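Local coordinates for protein mannuronan C5-epimerase (Pseudomonas syringae pv. tomato, PDB 4NK6) that epimerises beta-D-mannuronate to alpha-L-guluronate during alginate synthesis and belongs to a periplasmic complex that shields the new polymer on its way to the outer membrane, at residues A26-P31 and N351-G356; I367-S372 and V413-V418; A332-Y337 and W355-I360; E301-F306 and N325-I330; F248-T253 and D275-L280. One frame throughout, in Å; residues are numbered along the deposited sequence.

Contact 1 of 5, residues A26-P31 and N351-G356; sequences AKPVLP and NNLLWG
Ala26 meets Trp355 through its backbone, Ala26 O lying 3.7 Å from Trp355 CZ3 while the methyl is directed away. In Lys27 it is again the main chain that touches: CA stands over the six-membered ring of Trp355 in a CH-pi contact, 3.9 Å from the centroid. Lys27 CB follows at 3.8 Å from Trp355 CZ2, and the flexible chain then leads off, as suits a charged tip on the surface. The indole belongs to strand 353-355 of a right-handed parallel beta-helix, and the extended segment 26-31 lies against the outside of its coils. With CG anti to the backbone N (chi1 -172°), Trp355 carries its indole off the strand toward segment 26-31. Pro28 covers the same indole face, CD standing 3.6 Å from the centroid of the five-membered ring and 19° off its normal. A proline fits well here, its compact ring offering C-H groups polarised by the adjacent nitrogen. Pro28 CB also reaches Leu353 CD2 at 4.3 Å. Farther along, Leu30 packs on Ile330 and Pro31 on Phe306, side chains of preceding coils.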
# COMPACT_ATOMS: atom_id res chain seq x y z
N ALA A 26 -10.02 6.34 27.82
CA ALA A 26 -8.65 5.86 28.04
C ALA A 26 -7.90 5.80 26.72
O ALA A 26 -8.52 5.75 25.65
CB ALA A 26 -8.67 4.48 28.70
N LYS A 27 -6.57 5.82 26.78
CA LYS A 27 -5.77 5.80 25.55
C LYS A 27 -6.02 4.50 24.79
O LYS A 27 -6.36 3.48 25.40
CB LYS A 27 -4.27 6.02 25.84
CG LYS A 27 -3.57 4.93 26.63
CD LYS A 27 -2.15 5.38 26.97
CE LYS A 27 -1.34 4.28 27.65
NZ LYS A 27 -0.96 3.18 26.71
N PRO A 28 -5.91 4.54 23.45
CA PRO A 28 -6.24 3.35 22.67
C PRO A 28 -5.28 2.19 22.91
O PRO A 28 -4.10 2.40 23.20
CB PRO A 28 -6.13 3.84 21.22
CG PRO A 28 -5.27 5.04 21.28
CD PRO A 28 -5.59 5.69 22.59
N VAL A 29 -5.81 0.98 22.80
CA VAL A 29 -5.01 -0.23 22.87
C VAL A 29 -4.55 -0.58 21.47
O VAL A 29 -5.36 -0.90 20.59
CB VAL A 29 -5.81 -1.40 23.46
CG1 VAL A 29 -5.00 -2.69 23.42
CG2 VAL A 29 -6.24 -1.08 24.89
N LEU A 30 -3.25 -0.50 21.24
CA LEU A 30 -2.71 -0.68 19.90
C LEU A 30 -2.09 -2.06 19.80
O LEU A 30 -1.55 -2.57 20.77
CB LEU A 30 -1.68 0.41 19.59
CG LEU A 30 -2.24 1.84 19.62
CD1 LEU A 30 -1.11 2.84 19.52
CD2 LEU A 30 -3.24 2.04 18.49
N PRO A 31 -2.19 -2.69 18.61
CA PRO A 31 -1.65 -4.03 18.40
C PRO A 31 -0.17 -4.09 18.75
O PRO A 31 0.57 -3.14 18.49
CB PRO A 31 -1.83 -4.24 16.89
CG PRO A 31 -2.94 -3.34 16.51
CD PRO A 31 -2.84 -2.15 17.40
N ASN A 351 -16.80 8.08 12.26
CA ASN A 351 -16.56 7.10 13.32
C ASN A 351 -15.12 6.61 13.39
O ASN A 351 -14.86 5.41 13.47
CB ASN A 351 -17.54 5.93 13.18
CG ASN A 351 -18.99 6.38 13.31
OD1 ASN A 351 -19.48 6.61 14.41
ND2 ASN A 351 -19.68 6.52 12.18
N ASN A 352 -14.21 7.57 13.36
CA ASN A 352 -12.79 7.30 13.46
C ASN A 352 -12.21 8.03 14.67
O ASN A 352 -12.73 9.08 15.07
CB ASN A 352 -12.06 7.74 12.18
CG ASN A 352 -12.38 6.84 10.99
OD1 ASN A 352 -12.08 5.65 11.01
ND2 ASN A 352 -13.00 7.40 9.95
N LEU A 353 -11.15 7.47 15.23
CA LEU A 353 -10.46 8.08 16.35
C LEU A 353 -9.08 8.58 15.92
O LEU A 353 -8.29 7.81 15.36
CB LEU A 353 -10.32 7.08 17.51
CG LEU A 353 -9.44 7.49 18.70
CD1 LEU A 353 -10.00 8.74 19.41
CD2 LEU A 353 -9.24 6.34 19.70
N LEU A 354 -8.81 9.86 16.16
CA LEU A 354 -7.48 10.42 15.98
C LEU A 354 -6.93 10.75 17.37
O LEU A 354 -7.46 11.63 18.05
CB LEU A 354 -7.52 11.68 15.10
CG LEU A 354 -7.51 11.50 13.57
CD1 LEU A 354 -8.61 10.56 13.08
CD2 LEU A 354 -7.62 12.84 12.86
N TRP A 355 -5.89 10.03 17.79
CA TRP A 355 -5.34 10.17 19.14
C TRP A 355 -3.86 10.52 19.16
O TRP A 355 -3.03 9.74 18.70
CB TRP A 355 -5.53 8.88 19.94
CG TRP A 355 -5.16 9.05 21.39
CD1 TRP A 355 -3.90 9.24 21.91
CD2 TRP A 355 -6.05 9.06 22.51
NE1 TRP A 355 -3.97 9.36 23.28
CE2 TRP A 355 -5.27 9.25 23.68
CE3 TRP A 355 -7.44 8.91 22.65
CZ2 TRP A 355 -5.84 9.31 24.96
CZ3 TRP A 355 -7.99 8.96 23.92
CH2 TRP A 355 -7.20 9.17 25.05
N GLY A 356 -3.53 11.67 19.73
CA GLY A 356 -2.15 12.00 20.05
C GLY A 356 -1.21 12.17 18.87
O GLY A 356 -0.01 11.93 18.98

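Contact 2 of 5, residues I367-S372 and V413-V418; sequences IRVRNS and VSLIMV
Val369 and Ser372 meet Val413 and Leu415 in a buried, largely apolar contact inside the right-handed parallel beta-helix, where the end of strand 367-370 faces segment 413-418, on another face of the solenoid. Strand 414-418 is paired with strand 375-378, which follows Ser372 along the chain, and Ile375 packs against both Val369 and Leu415. Branched aliphatic residues suit this interior. Val369 CG1, anti to the backbone N (chi1 -179°), comes to 3.9 Å from Val413 CG2 as the two side chains cross obliquely. The other branch, Val369 CG2, touches Leu415 CD2 at 4.2 Å. The polar link is made by backbone atoms: Ser414 N donates to Ser372 O at 3.1 Å, with an N-H...O angle of 159°. Ser414 OG is bonded instead to Asn374 N. Ser372 suits the turn because its short hydroxyl can fold back onto its own chain: Ser372 OG donates to Arg370 O at 2.8 Å, approaching from above the carbonyl plane, and is also hydrogen-bonded to Ser349 N.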
# COMPACT_ATOMS: atom_id res chain seq x y z
N ILE A 367 -5.53 19.25 10.60
CA ILE A 367 -6.49 18.17 10.46
C ILE A 367 -7.76 18.70 9.78
O ILE A 367 -8.42 19.61 10.30
CB ILE A 367 -6.87 17.58 11.83
CG1 ILE A 367 -5.64 16.96 12.51
CG2 ILE A 367 -7.97 16.52 11.69
CD1 ILE A 367 -5.85 16.59 14.00
N ARG A 368 -8.09 18.16 8.62
CA ARG A 368 -9.30 18.58 7.92
C ARG A 368 -10.32 17.44 7.89
O ARG A 368 -9.99 16.30 7.59
CB ARG A 368 -8.99 19.09 6.51
CG ARG A 368 -10.25 19.50 5.74
CD ARG A 368 -9.95 20.45 4.57
NE ARG A 368 -9.21 19.81 3.48
CZ ARG A 368 -9.78 19.32 2.38
NH1 ARG A 368 -9.02 18.78 1.43
NH2 ARG A 368 -11.10 19.37 2.24
N VAL A 369 -11.57 17.78 8.20
CA VAL A 369 -12.64 16.79 8.24
C VAL A 369 -13.79 17.25 7.37
O VAL A 369 -14.41 18.27 7.66
CB VAL A 369 -13.18 16.60 9.68
CG1 VAL A 369 -14.27 15.54 9.71
CG2 VAL A 369 -12.05 16.23 10.64
N ARG A 370 -14.07 16.51 6.30
CA ARG A 370 -15.13 16.88 5.38
C ARG A 370 -16.22 15.81 5.39
O ARG A 370 -15.92 14.63 5.25
CB ARG A 370 -14.58 17.05 3.96
CG ARG A 370 -15.60 17.62 2.95
CD ARG A 370 -15.05 17.63 1.51
NE ARG A 370 -15.14 16.31 0.86
CZ ARG A 370 -14.65 16.04 -0.35
NH1 ARG A 370 -14.79 14.82 -0.86
NH2 ARG A 370 -14.03 16.98 -1.05
N ASN A 371 -17.47 16.24 5.59
CA ASN A 371 -18.63 15.35 5.49
C ASN A 371 -18.51 14.08 6.33
O ASN A 371 -18.94 13.02 5.89
CB ASN A 371 -18.89 14.93 4.03
CG ASN A 371 -19.38 16.08 3.17
OD1 ASN A 371 -20.00 17.03 3.66
ND2 ASN A 371 -19.11 16.00 1.87
N SER A 372 -17.92 14.20 7.51
CA SER A 372 -17.72 13.04 8.38
C SER A 372 -18.30 13.29 9.76
O SER A 372 -18.07 14.35 10.35
CB SER A 372 -16.22 12.72 8.49
OG SER A 372 -15.63 12.63 7.20
N VAL A 413 -21.13 17.28 9.28
CA VAL A 413 -19.86 17.14 9.99
C VAL A 413 -20.09 17.27 11.50
O VAL A 413 -20.80 18.16 11.97
CB VAL A 413 -18.80 18.15 9.47
CG1 VAL A 413 -19.15 19.60 9.84
CG2 VAL A 413 -17.41 17.78 9.98
N SER A 414 -19.52 16.35 12.27
CA SER A 414 -19.56 16.50 13.72
C SER A 414 -18.32 15.91 14.36
O SER A 414 -17.77 14.90 13.89
CB SER A 414 -20.81 15.85 14.30
OG SER A 414 -20.68 14.45 14.32
N LEU A 415 -17.86 16.54 15.43
CA LEU A 415 -16.71 16.00 16.12
C LEU A 415 -16.68 16.31 17.61
O LEU A 415 -17.43 17.16 18.11
CB LEU A 415 -15.42 16.42 15.43
CG LEU A 415 -15.27 17.86 14.98
CD1 LEU A 415 -14.69 18.70 16.09
CD2 LEU A 415 -14.39 17.92 13.74
N ILE A 416 -15.83 15.57 18.30
CA ILE A 416 -15.57 15.76 19.71
C ILE A 416 -14.07 15.96 19.85
O ILE A 416 -13.28 15.15 19.37
CB ILE A 416 -16.04 14.54 20.52
CG1 ILE A 416 -17.56 14.42 20.43
CG2 ILE A 416 -15.60 14.65 21.97
CD1 ILE A 416 -18.14 13.18 21.10
N MET A 417 -13.68 17.07 20.47
CA MET A 417 -12.27 17.36 20.69
C MET A 417 -11.98 17.39 22.18
O MET A 417 -12.67 18.08 22.93
CB MET A 417 -11.88 18.69 20.05
CG MET A 417 -12.18 18.79 18.56
SD MET A 417 -11.51 20.30 17.82
CE MET A 417 -9.86 20.27 18.51
N VAL A 418 -10.98 16.62 22.61
CA VAL A 418 -10.58 16.56 24.02
C VAL A 418 -9.06 16.70 24.13
O VAL A 418 -8.31 15.98 23.47
CB VAL A 418 -11.01 15.23 24.69
CG1 VAL A 418 -10.41 15.10 26.10
CG2 VAL A 418 -12.53 15.11 24.75

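Contact 3 of 5, residues A332-Y337 and W355-I360; sequences AYNEIY and WGNRVI
Asn334 and Asn357 stand side by side at equivalent turns of two successive coils of the right-handed parallel beta-helix, and mark the tightly packed part of this contact. Their amide planes are only 6° apart, and Asn357 OD1 is gripped twice: by Asn334 ND2 at 3.0 Å, in the plane of the Asn357 carbonyl, and by Asn334 N, also at 3.0 Å. The row of bonds runs on into the coils on either hand, since Asn334 OD1 accepts from Asn310 N and Asn357 ND2 bonds Asn380 OD1. Asparagine suits such a buried turn because one amide both donates and accepts, satisfying polar groups of adjacent coils. Beyond the turn, strands 335-337 and 358-360 run parallel, their axes 4.7 Å apart, with Ile336 and Val359 on one face as buried apolar neighbours. Gly356 suits its turn, with a positive phi (65°) and with Tyr333 CE1 so near that a CB would be tightly placed.

The opposite face, with Glu335, Tyr337, Arg358 and Ile360, is partly exposed and looser. Near the turn, the Tyr333 and Trp355 rings meet obliquely, Tyr333 CZ 3.8 Å from Trp355 CD1. Farther along, long charged side chains can pair while staying near solvent. Arg358 bends at chi3 (-76°) and holds Glu335 side-on, its NE donating to Glu335 OE1 at 2.9 Å and its NH2 to Glu335 OE2 at 2.8 Å, both from above the carboxylate plane.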
# COMPACT_ATOMS: atom_id res chain seq x y z
N ALA A 332 -3.10 7.10 15.36
CA ALA A 332 -2.51 7.46 16.65
C ALA A 332 -1.00 7.71 16.64
O ALA A 332 -0.24 6.97 16.02
CB ALA A 332 -2.85 6.42 17.70
N TYR A 333 -0.58 8.76 17.35
CA TYR A 333 0.84 9.02 17.61
C TYR A 333 1.69 9.14 16.34
O TYR A 333 2.87 8.78 16.35
CB TYR A 333 1.43 7.94 18.52
CG TYR A 333 0.62 7.63 19.76
CD1 TYR A 333 0.48 8.58 20.78
CD2 TYR A 333 0.02 6.40 19.93
CE1 TYR A 333 -0.26 8.30 21.92
CE2 TYR A 333 -0.72 6.11 21.07
CZ TYR A 333 -0.85 7.06 22.06
OH TYR A 333 -1.58 6.76 23.19
N ASN A 334 1.10 9.62 15.25
CA ASN A 334 1.86 9.81 14.02
C ASN A 334 2.52 11.18 14.00
O ASN A 334 1.97 12.15 14.54
CB ASN A 334 0.96 9.65 12.80
CG ASN A 334 0.36 8.26 12.71
OD1 ASN A 334 1.06 7.30 12.39
ND2 ASN A 334 -0.95 8.15 12.96
N GLU A 335 3.70 11.27 13.40
CA GLU A 335 4.35 12.55 13.18
C GLU A 335 4.03 12.90 11.74
O GLU A 335 4.47 12.21 10.82
CB GLU A 335 5.86 12.43 13.37
CG GLU A 335 6.29 11.55 14.53
CD GLU A 335 6.39 12.29 15.85
OE1 GLU A 335 5.96 13.47 15.92
OE2 GLU A 335 6.93 11.71 16.82
N ILE A 336 3.24 13.94 11.54
CA ILE A 336 2.72 14.26 10.22
C ILE A 336 3.02 15.71 9.90
O ILE A 336 2.39 16.61 10.45
CB ILE A 336 1.20 14.01 10.16
CG1 ILE A 336 0.90 12.55 10.51
CG2 ILE A 336 0.66 14.34 8.77
CD1 ILE A 336 -0.57 12.25 10.76
N TYR A 337 3.97 15.95 9.01
CA TYR A 337 4.55 17.28 8.93
C TYR A 337 5.04 17.67 7.55
O TYR A 337 5.43 16.82 6.77
CB TYR A 337 5.68 17.44 9.98
CG TYR A 337 6.84 16.46 9.85
CD1 TYR A 337 6.78 15.20 10.43
CD2 TYR A 337 8.00 16.81 9.17
CE1 TYR A 337 7.83 14.30 10.33
CE2 TYR A 337 9.08 15.92 9.07
CZ TYR A 337 8.98 14.66 9.65
OH TYR A 337 10.02 13.77 9.55
N TRP A 355 -5.89 10.03 17.79
CA TRP A 355 -5.34 10.17 19.14
C TRP A 355 -3.86 10.52 19.16
O TRP A 355 -3.03 9.74 18.70
CB TRP A 355 -5.53 8.88 19.94
CG TRP A 355 -5.16 9.05 21.39
CD1 TRP A 355 -3.90 9.24 21.91
CD2 TRP A 355 -6.05 9.06 22.51
NE1 TRP A 355 -3.97 9.36 23.28
CE2 TRP A 355 -5.27 9.25 23.68
CE3 TRP A 355 -7.44 8.91 22.65
CZ2 TRP A 355 -5.84 9.31 24.96
CZ3 TRP A 355 -7.99 8.96 23.92
CH2 TRP A 355 -7.20 9.17 25.05
N GLY A 356 -3.53 11.67 19.73
CA GLY A 356 -2.15 12.00 20.05
C GLY A 356 -1.21 12.17 18.87
O GLY A 356 -0.01 11.93 18.98
N ASN A 357 -1.76 12.58 17.73
CA ASN A 357 -0.94 12.85 16.56
C ASN A 357 -0.30 14.22 16.68
O ASN A 357 -0.90 15.14 17.23
CB ASN A 357 -1.78 12.82 15.29
CG ASN A 357 -2.41 11.47 15.06
OD1 ASN A 357 -1.74 10.54 14.64
ND2 ASN A 357 -3.70 11.36 15.36
N ARG A 358 0.91 14.34 16.17
CA ARG A 358 1.59 15.62 16.14
C ARG A 358 1.63 16.10 14.69
O ARG A 358 2.40 15.59 13.88
CB ARG A 358 2.98 15.50 16.75
CG ARG A 358 2.93 15.27 18.27
CD ARG A 358 4.32 15.07 18.85
NE ARG A 358 4.82 13.75 18.55
CZ ARG A 358 4.60 12.68 19.32
NH1 ARG A 358 3.88 12.80 20.42
NH2 ARG A 358 5.11 11.51 18.98
N VAL A 359 0.75 17.05 14.38
CA VAL A 359 0.55 17.51 13.02
C VAL A 359 1.14 18.91 12.89
O VAL A 359 0.56 19.89 13.35
CB VAL A 359 -0.95 17.50 12.67
CG1 VAL A 359 -1.15 17.68 11.20
CG2 VAL A 359 -1.56 16.16 13.10
N ILE A 360 2.31 18.99 12.26
CA ILE A 360 3.15 20.17 12.37
C ILE A 360 3.55 20.73 11.01
O ILE A 360 4.01 19.98 10.17
CB ILE A 360 4.49 19.82 13.10
CG1 ILE A 360 4.23 18.97 14.35
CG2 ILE A 360 5.27 21.08 13.41
CD1 ILE A 360 3.42 19.70 15.44

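Contact 4 of 5, residues E301-F306 and N325-I330; sequences EVDNSF and NSVGNI
Asp303 lies alongside Val327, pointing the same way, and can be followed outward from its CB, which sits 3.3 Å from Val327 O. Its CG, anti to the carbonyl carbon (chi1 -63°), comes to 3.7 Å from Val327 CG2. There the carboxylate divides. OD1 accepts from Val327 N at 2.9 Å in an almost straight bond (175°), the donor standing above the carboxylate plane, whereas OD2 has a water 2.8 Å away that also meets Asn325 O. Aspartate suits the place, with one oxygen for a backbone N-H and one for solvent. Deeper in, the Asn329 amide spans the same bend: OD1 accepts from Ser305 N at 2.9 Å and ND2 donates to Val302 O at 3.0 Å. Phe306 CE2 meets Ile330 CD1 at 4.0 Å. These bends of successive beta-helix coils follow strands 296-299 and 320-323 and lead into strands 306-308 and 330-337; Ser326 and Asn329 rest on Ile298, and the nearest side-chain atoms of Val302 and His274, the inferred proton acceptor, are about 5 Å apart.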
# COMPACT_ATOMS: atom_id res chain seq x y z
N GLU A 301 -14.16 1.99 2.36
CA GLU A 301 -14.44 1.03 3.43
C GLU A 301 -13.22 0.26 3.88
O GLU A 301 -13.28 -0.95 4.09
CB GLU A 301 -15.57 0.08 3.03
CG GLU A 301 -16.81 0.80 2.54
CD GLU A 301 -18.00 -0.11 2.49
OE1 GLU A 301 -18.26 -0.70 1.43
OE2 GLU A 301 -18.66 -0.26 3.54
N VAL A 302 -12.10 0.94 4.04
CA VAL A 302 -11.02 0.33 4.78
C VAL A 302 -11.35 0.57 6.24
O VAL A 302 -11.34 1.71 6.72
CB VAL A 302 -9.66 0.89 4.38
CG1 VAL A 302 -8.56 0.17 5.15
CG2 VAL A 302 -9.45 0.69 2.88
N ASP A 303 -11.69 -0.51 6.94
CA ASP A 303 -12.29 -0.41 8.27
C ASP A 303 -11.47 -1.12 9.34
O ASP A 303 -10.68 -2.01 9.04
CB ASP A 303 -13.71 -0.99 8.26
CG ASP A 303 -14.66 -0.22 7.36
OD1 ASP A 303 -14.28 0.86 6.88
OD2 ASP A 303 -15.81 -0.69 7.14
N ASN A 304 -11.68 -0.71 10.60
CA ASN A 304 -11.11 -1.40 11.75
C ASN A 304 -9.61 -1.62 11.63
O ASN A 304 -9.10 -2.70 11.92
CB ASN A 304 -11.84 -2.74 11.96
CG ASN A 304 -13.35 -2.56 12.06
OD1 ASN A 304 -13.82 -1.57 12.62
ND2 ASN A 304 -14.10 -3.49 11.50
N SER A 305 -8.92 -0.58 11.19
CA SER A 305 -7.48 -0.64 10.97
C SER A 305 -6.75 0.32 11.91
O SER A 305 -7.36 1.08 12.67
CB SER A 305 -7.15 -0.34 9.51
OG SER A 305 -7.72 -1.31 8.64
N PHE A 306 -5.42 0.27 11.85
CA PHE A 306 -4.62 1.02 12.79
C PHE A 306 -3.47 1.66 12.06
O PHE A 306 -2.67 0.99 11.40
CB PHE A 306 -4.06 0.10 13.88
CG PHE A 306 -5.10 -0.74 14.58
CD1 PHE A 306 -5.53 -1.94 14.02
CD2 PHE A 306 -5.60 -0.36 15.82
CE1 PHE A 306 -6.48 -2.73 14.68
CE2 PHE A 306 -6.53 -1.15 16.48
CZ PHE A 306 -6.97 -2.34 15.91
N ASN A 325 -15.91 6.42 3.21
CA ASN A 325 -16.59 5.56 4.17
C ASN A 325 -15.66 4.51 4.80
O ASN A 325 -16.05 3.36 5.03
CB ASN A 325 -17.82 4.91 3.51
CG ASN A 325 -18.80 4.36 4.52
OD1 ASN A 325 -18.84 4.80 5.67
ND2 ASN A 325 -19.61 3.38 4.10
N SER A 326 -14.43 4.93 5.08
CA SER A 326 -13.48 4.12 5.83
C SER A 326 -13.64 4.42 7.32
O SER A 326 -13.30 5.52 7.77
CB SER A 326 -12.05 4.42 5.38
OG SER A 326 -11.85 4.01 4.03
N VAL A 327 -14.16 3.45 8.07
CA VAL A 327 -14.63 3.71 9.44
C VAL A 327 -14.05 2.75 10.48
O VAL A 327 -13.54 1.69 10.14
CB VAL A 327 -16.19 3.63 9.50
CG1 VAL A 327 -16.82 4.47 8.39
CG2 VAL A 327 -16.67 2.19 9.41
N GLY A 328 -14.15 3.12 11.76
CA GLY A 328 -13.73 2.26 12.85
C GLY A 328 -12.23 2.21 13.03
O GLY A 328 -11.68 1.30 13.67
N ASN A 329 -11.55 3.21 12.48
CA ASN A 329 -10.09 3.20 12.47
C ASN A 329 -9.48 3.96 13.62
O ASN A 329 -10.11 4.85 14.18
CB ASN A 329 -9.57 3.76 11.14
CG ASN A 329 -10.03 2.94 9.96
OD1 ASN A 329 -9.60 1.81 9.78
ND2 ASN A 329 -10.92 3.51 9.14
N ILE A 330 -8.24 3.62 13.95
CA ILE A 330 -7.49 4.38 14.94
C ILE A 330 -6.23 4.94 14.29
O ILE A 330 -5.39 4.20 13.76
CB ILE A 330 -7.15 3.53 16.18
CG1 ILE A 330 -8.44 3.10 16.90
CG2 ILE A 330 -6.29 4.33 17.14
CD1 ILE A 330 -8.22 2.12 18.04
O HOH W 1 -17.57 1.14 5.89
O HOH W 2 -13.45 -0.56 15.38
O HOH W 3 -9.29 0.26 14.49

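Contact 5 of 5, residues F248-T253 and D275-L280; sequences FYCYET and DRSHGL
Arg276 grips Glu252 side-on with two nitrogens that converge on a single oxygen: NH1 donates to Glu252 OE2 at 2.9 Å and NE to the same atom at 3.1 Å. Glu252 OE2 lies in the guanidinium plane and is met on its anti side, with the carboxylate turned 82° from the guanidinium. Long, flexible chains suit this pairing at a partly exposed bend. Beside this pair, further bonds join the two bends: Glu252 N donates to Asp275 O, Thr253 N to Ser277 OG at 3.1 Å, and His278 N to Thr253 O at 3.0 Å. Serine fits because its small hydroxyl also bonds His274 O, clasping the bend. Asp275 OD2 lies at the edge of the Tyr251 ring, 3.2 Å from CD2, while Asp275 OD1 is salt-bridged to Arg300. Inward the contact turns apolar, Cys250 SG resting 4.1 Å from Leu280 CD1. Such paired bends, where a strand leaves one face of a right-handed beta-helix, here adjoin the probable catalytic site: Asp275 is about 3 Å, side chain to side chain, from His274, the inferred proton acceptor.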
# COMPACT_ATOMS: atom_id res chain seq x y z
N PHE A 248 2.46 0.81 -2.03
CA PHE A 248 1.71 -0.37 -1.58
C PHE A 248 0.24 -0.20 -1.94
O PHE A 248 -0.31 0.89 -1.80
CB PHE A 248 1.84 -0.55 -0.06
CG PHE A 248 0.95 -1.66 0.51
CD1 PHE A 248 -0.35 -1.38 0.93
CD2 PHE A 248 1.41 -2.96 0.62
CE1 PHE A 248 -1.17 -2.38 1.45
CE2 PHE A 248 0.60 -3.97 1.15
CZ PHE A 248 -0.70 -3.67 1.56
N TYR A 249 -0.38 -1.27 -2.39
CA TYR A 249 -1.81 -1.25 -2.69
C TYR A 249 -2.43 -2.55 -2.21
O TYR A 249 -1.80 -3.60 -2.27
CB TYR A 249 -2.03 -1.11 -4.21
CG TYR A 249 -3.47 -1.33 -4.65
CD1 TYR A 249 -4.38 -0.29 -4.66
CD2 TYR A 249 -3.90 -2.59 -5.07
CE1 TYR A 249 -5.70 -0.48 -5.06
CE2 TYR A 249 -5.22 -2.79 -5.48
CZ TYR A 249 -6.11 -1.73 -5.47
OH TYR A 249 -7.41 -1.92 -5.87
N CYS A 250 -3.66 -2.47 -1.73
CA CYS A 250 -4.42 -3.70 -1.50
C CYS A 250 -5.92 -3.55 -1.77
O CYS A 250 -6.45 -2.45 -1.81
CB CYS A 250 -4.14 -4.30 -0.11
SG CYS A 250 -4.76 -3.34 1.28
N TYR A 251 -6.57 -4.69 -1.95
CA TYR A 251 -7.98 -4.76 -2.30
C TYR A 251 -8.57 -5.97 -1.59
O TYR A 251 -8.06 -7.08 -1.74
CB TYR A 251 -8.13 -4.94 -3.82
CG TYR A 251 -9.51 -5.33 -4.32
CD1 TYR A 251 -9.88 -6.67 -4.44
CD2 TYR A 251 -10.44 -4.37 -4.70
CE1 TYR A 251 -11.14 -7.04 -4.90
CE2 TYR A 251 -11.71 -4.72 -5.17
CZ TYR A 251 -12.04 -6.06 -5.27
OH TYR A 251 -13.29 -6.42 -5.73
N GLU A 252 -9.63 -5.74 -0.82
CA GLU A 252 -10.28 -6.79 -0.03
C GLU A 252 -9.26 -7.70 0.68
O GLU A 252 -9.29 -8.92 0.55
CB GLU A 252 -11.25 -7.58 -0.90
CG GLU A 252 -12.48 -6.77 -1.29
CD GLU A 252 -13.51 -7.59 -2.04
OE1 GLU A 252 -13.37 -8.83 -2.09
OE2 GLU A 252 -14.47 -6.98 -2.58
N THR A 253 -8.35 -7.06 1.42
CA THR A 253 -7.23 -7.73 2.07
C THR A 253 -7.45 -7.70 3.57
O THR A 253 -8.01 -6.74 4.10
CB THR A 253 -5.91 -7.04 1.68
OG1 THR A 253 -5.64 -7.30 0.30
CG2 THR A 253 -4.73 -7.52 2.52
N ASP A 275 -10.62 -0.57 -0.76
CA ASP A 275 -11.72 -1.46 -1.10
C ASP A 275 -11.99 -2.59 -0.11
O ASP A 275 -11.70 -3.76 -0.39
CB ASP A 275 -11.52 -2.05 -2.50
CG ASP A 275 -11.74 -1.02 -3.61
OD1 ASP A 275 -11.86 0.19 -3.32
OD2 ASP A 275 -11.78 -1.42 -4.78
N ARG A 276 -12.56 -2.24 1.04
CA ARG A 276 -13.04 -3.21 2.00
C ARG A 276 -11.93 -4.09 2.59
O ARG A 276 -12.16 -5.22 2.98
CB ARG A 276 -14.18 -4.06 1.39
CG ARG A 276 -15.36 -3.21 0.87
CD ARG A 276 -16.31 -3.99 -0.06
NE ARG A 276 -15.63 -4.45 -1.28
CZ ARG A 276 -15.33 -3.66 -2.32
NH1 ARG A 276 -14.72 -4.16 -3.38
NH2 ARG A 276 -15.65 -2.37 -2.30
N SER A 277 -10.71 -3.56 2.63
CA SER A 277 -9.66 -4.20 3.40
C SER A 277 -9.92 -3.86 4.87
O SER A 277 -10.61 -2.88 5.17
CB SER A 277 -8.28 -3.71 2.95
OG SER A 277 -8.04 -4.03 1.58
N HIS A 278 -9.40 -4.66 5.80
CA HIS A 278 -9.72 -4.47 7.21
C HIS A 278 -8.71 -5.13 8.14
O HIS A 278 -8.09 -6.13 7.79
CB HIS A 278 -11.11 -5.03 7.48
CG HIS A 278 -11.25 -6.47 7.10
ND1 HIS A 278 -11.00 -7.50 7.98
CD2 HIS A 278 -11.57 -7.05 5.92
CE1 HIS A 278 -11.18 -8.66 7.36
NE2 HIS A 278 -11.53 -8.41 6.11
N GLY A 279 -8.56 -4.57 9.34
CA GLY A 279 -7.66 -5.14 10.34
C GLY A 279 -6.21 -4.84 9.99
O GLY A 279 -5.30 -5.48 10.48
N LEU A 280 -6.00 -3.86 9.13
CA LEU A 280 -4.64 -3.56 8.69
C LEU A 280 -3.86 -2.88 9.81
O LEU A 280 -4.42 -2.12 10.61
CB LEU A 280 -4.66 -2.68 7.44
CG LEU A 280 -5.56 -3.13 6.29
CD1 LEU A 280 -5.38 -2.19 5.13
CD2 LEU A 280 -5.28 -4.56 5.85
O HOH W 4 -9.26 -0.18 -5.99

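In the fold
The N-terminal segment 26-31 opens the longest loop, which closes only when contact 1 reaches 351-356. Nested inside it, contact 5 closes a short loop between 248-253 and 275-280, and contact 4 follows in series at 301-306 and 325-330; the two touch, Phe306 N lying 2.9 Å from Leu280 O. Contact 3 then opens at 332-337, directly after contact 4, and ends on the stretch that closes contact 1, sharing Trp355 and Gly356. Contact 2 comes last, joining 367-372 to 413-418. Contacts 2 to 5 thus tie nearby coils of the beta-helix to one another, whereas contact 1 lays the chain's beginning over coils formed some 320 residues later.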